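Local atomic coordinates of serine proteinase inhibitor 1 (Myxoma virus, PDB entry 6BJ5), a protein that inhibits serine endopeptidases as a glycosylated poxviral serpin and is important for the virulence of the virus. Residues 30-35 and 251-256; 22-27 and 222-227. All coordinates share one frame; numbering follows the deposited sequence.

The two contacts overlap along the chain. From the N terminus, helix 23-26 leads through the glycan-bearing turn into strand 33-35, and both elements meet partners about 200 residues further along the chain. Contact 2 closes first, when helix 220-226, following strand 210-217 of the three-stranded sheet, returns to helix 23-26. Contact 1 closes next, as strand 243-258 of the large sheet crosses strand 33-35. Because the segments alternate, the two loops cross. The early elements also pack on each other: F35 CB lies 3.6 Å from F23 CD1, and V33 reaches V26. Together they tie the N-terminal helical region to the large sheet and to helix 220-226.

Contact 1: residues 30-35 and 251-256; sequences SDNVVF and FSVESV. With NAG (2-acetamido-2-deoxy-beta-D-glucopyranose), chain G.
V34 and S255 meet where the two main sheets of the serpin fold face each other, strand 33-35 crossing strand 251-256 at 72°. The amide of V34 donates a nearly straight hydrogen bond to the S255 hydroxyl, N to OG 3.1 Å with an N-H...O angle of 162°. S255 holds OG anti to its carbonyl carbon (chi1 -73°), and the same oxygen lies 3.4 Å from V33 CA. Beside this polar point V34 divides its methyls: CG2 rests against S255 CB and OG, whereas CG1 packs on V253 CG1 at 3.5 Å. The other V253 methyl, CG2, touches N32 CB at 3.8 Å, the two side chains crossing at about a right angle. Away from strand 251-256, D31 OD1 accepts from the backbone N of N32, and D31 CB lies 3.1 Å from O5 of the glycan's N-acetylglucosamine. V33 turns its CB the other way, onto F23 and V26 of helix 23-26. Residues 33-35 form an antiparallel ladder with a strand of a second chain, while 251-256 bonds to strand 293-302, the pairing and stacking expected of serpin sheets B and A.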
# COMPACT_ATOMS: atom_id res chain seq x y z
N SER A 30 11.17 -11.37 9.19
CA SER A 30 11.56 -12.62 8.59
C SER A 30 10.95 -12.82 7.21
O SER A 30 10.96 -13.94 6.69
CB SER A 30 11.17 -13.77 9.52
OG SER A 30 11.82 -13.62 10.77
N ASP A 31 10.39 -11.77 6.62
CA ASP A 31 9.67 -11.92 5.37
C ASP A 31 9.75 -10.62 4.57
O ASP A 31 10.24 -9.59 5.04
CB ASP A 31 8.22 -12.32 5.65
CG ASP A 31 7.52 -12.90 4.46
OD1 ASP A 31 8.15 -13.00 3.39
OD2 ASP A 31 6.34 -13.29 4.61
N ASN A 32 9.24 -10.69 3.35
CA ASN A 32 9.12 -9.53 2.49
C ASN A 32 7.65 -9.08 2.54
O ASN A 32 6.74 -9.87 2.29
CB ASN A 32 9.52 -9.87 1.06
CG ASN A 32 11.00 -10.23 0.92
OD1 ASN A 32 11.36 -10.93 -0.00
ND2 ASN A 32 11.84 -9.78 1.83
N VAL A 33 7.43 -7.82 2.89
CA VAL A 33 6.08 -7.30 3.02
C VAL A 33 5.95 -6.07 2.14
O VAL A 33 6.85 -5.21 2.13
CB VAL A 33 5.75 -6.95 4.48
CG1 VAL A 33 4.33 -6.39 4.59
CG2 VAL A 33 5.95 -8.16 5.36
N VAL A 34 4.85 -5.99 1.39
CA VAL A 34 4.51 -4.82 0.59
C VAL A 34 3.13 -4.33 1.02
O VAL A 34 2.27 -5.10 1.46
CB VAL A 34 4.55 -5.14 -0.92
CG1 VAL A 34 5.95 -5.58 -1.30
CG2 VAL A 34 3.55 -6.22 -1.25
N PHE A 35 2.92 -3.03 0.90
CA PHE A 35 1.77 -2.42 1.53
C PHE A 35 1.38 -1.17 0.75
O PHE A 35 2.22 -0.56 0.07
CB PHE A 35 2.12 -2.09 2.99
CG PHE A 35 1.06 -1.39 3.75
CD1 PHE A 35 -0.19 -1.95 3.92
CD2 PHE A 35 1.31 -0.13 4.28
CE1 PHE A 35 -1.17 -1.29 4.65
CE2 PHE A 35 0.36 0.53 4.98
CZ PHE A 35 -0.90 -0.05 5.17
N PHE A 251 12.99 -7.46 -7.62
CA PHE A 251 12.15 -8.15 -6.65
C PHE A 251 10.69 -8.16 -7.10
O PHE A 251 10.21 -7.26 -7.80
CB PHE A 251 12.28 -7.55 -5.25
CG PHE A 251 11.88 -6.11 -5.14
CD1 PHE A 251 10.56 -5.75 -4.90
CD2 PHE A 251 12.84 -5.11 -5.23
CE1 PHE A 251 10.19 -4.40 -4.77
CE2 PHE A 251 12.48 -3.77 -5.11
CZ PHE A 251 11.14 -3.42 -4.88
N SER A 252 10.00 -9.20 -6.65
CA SER A 252 8.59 -9.43 -6.90
C SER A 252 8.01 -9.96 -5.60
O SER A 252 8.47 -10.98 -5.10
CB SER A 252 8.39 -10.43 -8.06
OG SER A 252 7.02 -10.65 -8.35
N VAL A 253 7.05 -9.24 -5.02
CA VAL A 253 6.51 -9.59 -3.71
C VAL A 253 4.99 -9.43 -3.72
O VAL A 253 4.46 -8.46 -4.27
CB VAL A 253 7.13 -8.74 -2.58
CG1 VAL A 253 6.48 -9.05 -1.25
CG2 VAL A 253 8.60 -9.01 -2.49
N GLU A 254 4.31 -10.41 -3.14
CA GLU A 254 2.87 -10.34 -2.92
C GLU A 254 2.60 -10.59 -1.45
O GLU A 254 3.17 -11.51 -0.84
CB GLU A 254 2.10 -11.36 -3.78
CG GLU A 254 0.57 -11.22 -3.65
CD GLU A 254 -0.21 -12.22 -4.49
OE1 GLU A 254 -0.46 -11.93 -5.68
OE2 GLU A 254 -0.58 -13.29 -3.96
N SER A 255 1.72 -9.77 -0.88
CA SER A 255 1.43 -9.77 0.54
C SER A 255 -0.08 -9.72 0.71
O SER A 255 -0.74 -8.90 0.07
CB SER A 255 2.09 -8.58 1.25
OG SER A 255 3.48 -8.76 1.37
N VAL A 256 -0.61 -10.58 1.57
CA VAL A 256 -2.03 -10.59 1.93
C VAL A 256 -2.12 -10.28 3.41
O VAL A 256 -1.78 -11.13 4.24
CB VAL A 256 -2.69 -11.92 1.61
CG1 VAL A 256 -4.11 -11.92 2.14
CG2 VAL A 256 -2.66 -12.16 0.10
C1 NAG G . 7.34 -12.92 9.85
C2 NAG G . 5.85 -13.15 10.09
C3 NAG G . 5.46 -14.59 9.82
C4 NAG G . 5.96 -15.02 8.45
C5 NAG G . 7.45 -14.76 8.34
C6 NAG G . 7.97 -15.18 6.97
C7 NAG G . 4.38 -13.14 12.03
C8 NAG G . 4.43 -13.35 13.51
N2 NAG G . 5.52 -12.78 11.46
O3 NAG G . 4.03 -14.72 9.86
O4 NAG G . 5.70 -16.42 8.26
O5 NAG G . 7.73 -13.38 8.55
O6 NAG G . 7.60 -16.53 6.70
O7 NAG G . 3.35 -13.30 11.39

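Contact 2: residues 22-27 and 222-227; sequences TFRYVY and EIVRAL
V224 is the first residue of 222-227 to reach 22-27, and it inserts both methyls among three side chains. Its CG2 sits over the centre of the Y27 ring, 3.8 Å from the centroid and 13° off the normal, a CH-pi contact on one face. Chi1 of 164° sets Y27 CG anti to the backbone N, on the side of V224. CG1 lies against Y27 CB, and CG2 also meets the F23 ring at its edge, 4.2 Å from CE2. The carbonyl of V224 takes part as well: its O lies 3.3 Å from R24 CG, where the arginine side chain starts past the valine in the opposite direction. These residues belong to helix 220-226, which follows strand 210-217 and corresponds to helix G of the serpin fold; helix 23-26 corresponds to the end of helix A. R225 directs its CB away from 22-27, and its NH2 forms a salt bridge back to E222 OE1 at 2.9 Å, with the oxygen in the guanidinium plane. Its backbone O, by contrast, lies 3.3 Å above the plane of the R24 guanidinium, offset toward the rim. A226 adds its backbone over one face of that group. At L227 the carbonyl comes to the guanidinium edge; the modelled separation is too short to be trusted, so the exact pairing there remains doubtful. With CD (chi2 177°) and then NE both anti, the R24 chain runs extended from CG to NE, past V224 toward the carbonyls of 225-227. R24 also makes a cation-pi contact with W21 and touches D228, while M31 of the second chain packs on both F23 and L227.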
# COMPACT_ATOMS: atom_id res chain seq x y z
N THR A 22 0.17 2.25 9.72
CA THR A 22 -0.23 0.85 9.75
C THR A 22 0.93 -0.07 9.41
O THR A 22 0.96 -1.22 9.86
CB THR A 22 -1.40 0.59 8.78
OG1 THR A 22 -2.54 1.39 9.17
CG2 THR A 22 -1.81 -0.89 8.81
N PHE A 23 1.91 0.42 8.62
CA PHE A 23 2.96 -0.48 8.15
C PHE A 23 3.75 -1.08 9.30
O PHE A 23 4.10 -2.26 9.26
CB PHE A 23 3.92 0.21 7.17
CG PHE A 23 4.94 -0.75 6.58
CD1 PHE A 23 4.58 -1.62 5.54
CD2 PHE A 23 6.23 -0.80 7.06
CE1 PHE A 23 5.49 -2.51 5.03
CE2 PHE A 23 7.14 -1.68 6.55
CZ PHE A 23 6.77 -2.54 5.53
N ARG A 24 3.93 -0.32 10.39
CA ARG A 24 4.65 -0.87 11.54
C ARG A 24 4.02 -2.11 12.17
O ARG A 24 4.73 -2.86 12.83
CB ARG A 24 4.92 0.22 12.58
CG ARG A 24 5.41 1.57 12.01
CD ARG A 24 5.59 2.66 13.09
NE ARG A 24 5.84 3.99 12.52
CZ ARG A 24 5.94 5.12 13.22
NH1 ARG A 24 5.75 5.13 14.54
NH2 ARG A 24 6.28 6.25 12.60
N TYR A 25 2.73 -2.39 11.91
CA TYR A 25 2.11 -3.57 12.51
C TYR A 25 2.04 -4.74 11.56
O TYR A 25 1.69 -5.84 11.98
CB TYR A 25 0.70 -3.25 13.03
CG TYR A 25 0.71 -2.08 13.97
CD1 TYR A 25 0.65 -0.79 13.48
CD2 TYR A 25 0.86 -2.26 15.34
CE1 TYR A 25 0.70 0.28 14.31
CE2 TYR A 25 0.91 -1.19 16.18
CZ TYR A 25 0.82 0.09 15.66
OH TYR A 25 0.86 1.22 16.44
N VAL A 26 2.37 -4.53 10.29
CA VAL A 26 2.48 -5.63 9.34
C VAL A 26 3.92 -5.89 8.93
O VAL A 26 4.19 -6.93 8.32
CB VAL A 26 1.61 -5.38 8.09
CG1 VAL A 26 0.17 -5.17 8.53
CG2 VAL A 26 2.13 -4.19 7.27
N TYR A 27 4.85 -5.00 9.28
CA TYR A 27 6.26 -5.21 8.98
C TYR A 27 6.71 -6.55 9.53
O TYR A 27 6.23 -7.02 10.56
CB TYR A 27 7.12 -4.10 9.56
CG TYR A 27 8.58 -4.48 9.60
CD1 TYR A 27 9.32 -4.62 8.44
CD2 TYR A 27 9.21 -4.73 10.82
CE1 TYR A 27 10.65 -4.98 8.49
CE2 TYR A 27 10.52 -5.09 10.87
CZ TYR A 27 11.24 -5.22 9.72
OH TYR A 27 12.56 -5.59 9.81
N GLU A 222 14.55 -0.59 13.21
CA GLU A 222 14.60 0.74 13.79
C GLU A 222 14.01 1.78 12.84
O GLU A 222 13.32 2.71 13.27
CB GLU A 222 16.03 1.08 14.20
CG GLU A 222 16.08 1.95 15.45
CD GLU A 222 15.52 1.25 16.71
OE1 GLU A 222 15.42 0.00 16.72
OE2 GLU A 222 15.16 1.95 17.69
N ILE A 223 14.31 1.67 11.54
CA ILE A 223 13.69 2.58 10.56
C ILE A 223 12.18 2.42 10.56
O ILE A 223 11.43 3.40 10.43
CB ILE A 223 14.26 2.33 9.16
CG1 ILE A 223 15.75 2.65 9.14
CG2 ILE A 223 13.52 3.19 8.15
CD1 ILE A 223 16.02 4.05 9.50
N VAL A 224 11.70 1.18 10.65
CA VAL A 224 10.26 0.95 10.62
C VAL A 224 9.59 1.65 11.79
O VAL A 224 8.59 2.36 11.63
CB VAL A 224 9.97 -0.56 10.61
CG1 VAL A 224 8.52 -0.84 10.94
CG2 VAL A 224 10.32 -1.14 9.25
N ARG A 225 10.14 1.49 12.99
CA ARG A 225 9.53 2.07 14.18
C ARG A 225 9.57 3.60 14.20
O ARG A 225 8.86 4.20 15.00
CB ARG A 225 10.17 1.49 15.43
CG ARG A 225 9.67 0.07 15.70
CD ARG A 225 10.25 -0.50 16.97
NE ARG A 225 11.68 -0.75 16.80
CZ ARG A 225 12.17 -1.85 16.24
NH1 ARG A 225 11.35 -2.80 15.80
NH2 ARG A 225 13.48 -2.00 16.11
N ALA A 226 10.35 4.23 13.32
CA ALA A 226 10.44 5.68 13.24
C ALA A 226 9.73 6.32 12.05
O ALA A 226 9.67 7.55 11.98
CB ALA A 226 11.92 6.10 13.20
N LEU A 227 9.27 5.53 11.07
CA LEU A 227 8.79 6.09 9.81
C LEU A 227 7.53 6.92 10.01
O LEU A 227 6.52 6.41 10.52
CB LEU A 227 8.52 4.97 8.80
CG LEU A 227 8.65 5.21 7.29
CD1 LEU A 227 7.38 4.88 6.58
CD2 LEU A 227 9.15 6.62 6.92